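Local coordinates for sulfate adenylyltransferase (Allochromatium vinosum, PDB 4DNX), which catalyses the transfer of the adenylyl group of ATP to sulfate, forming adenosine 5'-phosphosulfate and diphosphate, at residues A240-A245 / Q385-Y390. Residues are numbered along the deposited sequence; the frame is centred on the assembly and turned at random.
Sequences APVRDA and QILMDY
Val242 points from the first turn of helix 240-254 at three side chains of helix 381-393, Ile386, Leu387 and Tyr390, and illustrates how a branched residue can carry most of a helix-helix contact without a hydrogen bond between the segments. Both its methyls meet the base of the tyrosine, CG1 mainly at CB and CG2 mainly at the ring. Val242 CG1, anti to the backbone N (chi1 178°), enters among the three: it lies 3.7 Å from Tyr390 CB, 3.8 Å from Leu387 CD2 and 4.0 Å from Ile386 CG2. Val242 CG2 approaches the Tyr390 ring obliquely and lies 3.9 Å from Tyr390 CD1, while the valine and tyrosine side chains cross at about a right angle. Leu387 leaves its backbone to one side, yet its CD2 methyl lies nearer and touches the valine.

One turn further along, Ala245 meets Ile386. The isoleucine CG1 sits beside its backbone N, and an extended chi2 (168°) carries CD1 outward to Ala245, 4.1 Å from Ala245 CB and 3.7 Å from Ala245 O; Ile386 CG2 lies between Val242 and Ala245. That carbonyl oxygen of Ala245 also accepts a hydrogen bond from Thr249 OG1.

The axes of the two short segments run nearly antiparallel (160°), with a closest approach of 9.7 Å. This is a modest, largely apolar surface contact between two helices of the ATP-sulfurylase region. Arg243, pointing away from helix 381-393, packs on strand 223-230 of the parallel, Rossmann-like sheet; Leu387 also touches Leu368 of helix 361-369, while Ala240 and Pro241 abut Pro18 and Asp17 of the second subunit.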
loop_
_atom_site.group_PDB
_atom_site.type_symbol
_atom_site.label_atom_id
_atom_site.label_comp_id
_atom_site.label_asym_id
_atom_site.label_seq_id
_atom_site.Cartn_x
_atom_site.Cartn_y
_atom_site.Cartn_z
ATOM N N ALA A 240 12.615 10.827 2.242
ATOM C CA ALA A 240 11.647 10.085 1.443
ATOM C C ALA A 240 10.644 10.933 0.641
ATOM O O ALA A 240 10.456 10.643 -0.564
ATOM C CB ALA A 240 10.909 9.070 2.329
ATOM N N PRO A 241 9.989 11.936 1.236
ATOM C CA PRO A 241 9.015 12.718 0.448
ATOM C C PRO A 241 9.654 13.396 -0.768
ATOM O O PRO A 241 9.028 13.493 -1.842
ATOM C CB PRO A 241 8.538 13.798 1.430
ATOM C CG PRO A 241 8.812 13.262 2.751
ATOM C CD PRO A 241 10.010 12.399 2.643
ATOM N N VAL A 242 10.880 13.888 -0.597
ATOM C CA VAL A 242 11.559 14.617 -1.660
ATOM C C VAL A 242 12.004 13.586 -2.711
ATOM O O VAL A 242 11.862 13.819 -3.917
ATOM C CB VAL A 242 12.748 15.462 -1.079
ATOM C CG1 VAL A 242 13.521 16.213 -2.200
ATOM C CG2 VAL A 242 12.216 16.461 -0.031
ATOM N N ARG A 243 12.536 12.440 -2.270
ATOM C CA ARG A 243 12.975 11.386 -3.181
ATOM C C ARG A 243 11.787 10.918 -4.023
ATOM O O ARG A 243 11.889 10.793 -5.256
ATOM C CB ARG A 243 13.546 10.169 -2.402
ATOM C CG ARG A 243 14.246 9.200 -3.333
ATOM C CD ARG A 243 14.120 7.721 -3.010
ATOM N NE ARG A 243 13.064 7.352 -2.053
ATOM C CZ ARG A 243 13.290 6.601 -0.982
ATOM N NH1 ARG A 243 14.527 6.183 -0.740
ATOM N NH2 ARG A 243 12.290 6.276 -0.154
ATOM N N ASP A 244 10.652 10.709 -3.341
ATOM C CA ASP A 244 9.441 10.221 -4.019
ATOM C C ASP A 244 8.959 11.233 -5.048
ATOM O O ASP A 244 8.646 10.847 -6.179
ATOM C CB ASP A 244 8.322 9.998 -2.989
ATOM C CG ASP A 244 8.531 8.750 -2.150
ATOM O OD1 ASP A 244 9.512 7.992 -2.368
ATOM O OD2 ASP A 244 7.670 8.523 -1.253
ATOM N N ALA A 245 8.885 12.514 -4.665
ATOM C CA ALA A 245 8.452 13.557 -5.612
ATOM C C ALA A 245 9.357 13.585 -6.854
ATOM O O ALA A 245 8.874 13.721 -7.985
ATOM C CB ALA A 245 8.466 14.917 -4.955
ATOM N N GLN A 385 14.588 21.063 -9.928
ATOM C CA GLN A 385 13.915 22.082 -9.113
ATOM C C GLN A 385 13.474 21.519 -7.745
ATOM O O GLN A 385 13.635 22.197 -6.705
ATOM C CB GLN A 385 12.716 22.712 -9.813
ATOM C CG GLN A 385 12.276 23.990 -9.168
ATOM C CD GLN A 385 13.380 25.059 -9.259
ATOM O OE1 GLN A 385 13.901 25.339 -10.348
ATOM N NE2 GLN A 385 13.780 25.598 -8.112
ATOM N N ILE A 386 12.932 20.313 -7.763
ATOM C CA ILE A 386 12.464 19.641 -6.531
ATOM C C ILE A 386 13.629 19.520 -5.525
ATOM O O ILE A 386 13.500 19.901 -4.343
ATOM C CB ILE A 386 11.836 18.298 -6.836
ATOM C CG1 ILE A 386 10.434 18.515 -7.418
ATOM C CG2 ILE A 386 11.791 17.350 -5.567
ATOM C CD1 ILE A 386 9.850 17.248 -8.007
ATOM N N LEU A 387 14.767 19.052 -6.027
ATOM C CA LEU A 387 15.973 18.915 -5.186
ATOM C C LEU A 387 16.544 20.281 -4.743
ATOM O O LEU A 387 16.928 20.458 -3.573
ATOM C CB LEU A 387 17.020 18.048 -5.891
ATOM C CG LEU A 387 16.501 16.591 -5.997
ATOM C CD1 LEU A 387 17.333 15.775 -6.944
ATOM C CD2 LEU A 387 16.463 15.948 -4.585
ATOM N N MET A 388 16.588 21.265 -5.642
ATOM C CA MET A 388 17.137 22.582 -5.269
ATOM C C MET A 388 16.284 23.240 -4.208
ATOM O O MET A 388 16.808 23.910 -3.308
ATOM C CB MET A 388 17.268 23.503 -6.478
ATOM C CG MET A 388 18.448 23.085 -7.302
ATOM S SD MET A 388 18.818 24.170 -8.651
ATOM C CE MET A 388 17.403 23.781 -9.689
ATOM N N ASP A 389 14.970 23.020 -4.301
ATOM C CA ASP A 389 14.032 23.621 -3.356
ATOM C C ASP A 389 14.253 22.996 -1.994
ATOM O O ASP A 389 14.276 23.733 -0.989
ATOM C CB ASP A 389 12.573 23.441 -3.805
ATOM C CG ASP A 389 12.162 24.433 -4.898
ATOM O OD1 ASP A 389 12.964 25.301 -5.292
ATOM O OD2 ASP A 389 11.028 24.305 -5.404
ATOM N N TYR A 390 14.474 21.676 -1.984
ATOM C CA TYR A 390 14.789 20.942 -0.771
ATOM C C TYR A 390 16.083 21.487 -0.139
ATOM O O TYR A 390 16.075 21.870 1.032
ATOM C CB TYR A 390 14.897 19.445 -1.014
ATOM C CG TYR A 390 15.624 18.747 0.098
ATOM C CD1 TYR A 390 15.054 18.672 1.369
ATOM C CD2 TYR A 390 16.904 18.221 -0.105
ATOM C CE1 TYR A 390 15.726 18.051 2.426
ATOM C CE2 TYR A 390 17.593 17.592 0.942
ATOM C CZ TYR A 390 16.988 17.512 2.199
ATOM O OH TYR A 390 17.644 16.884 3.237
#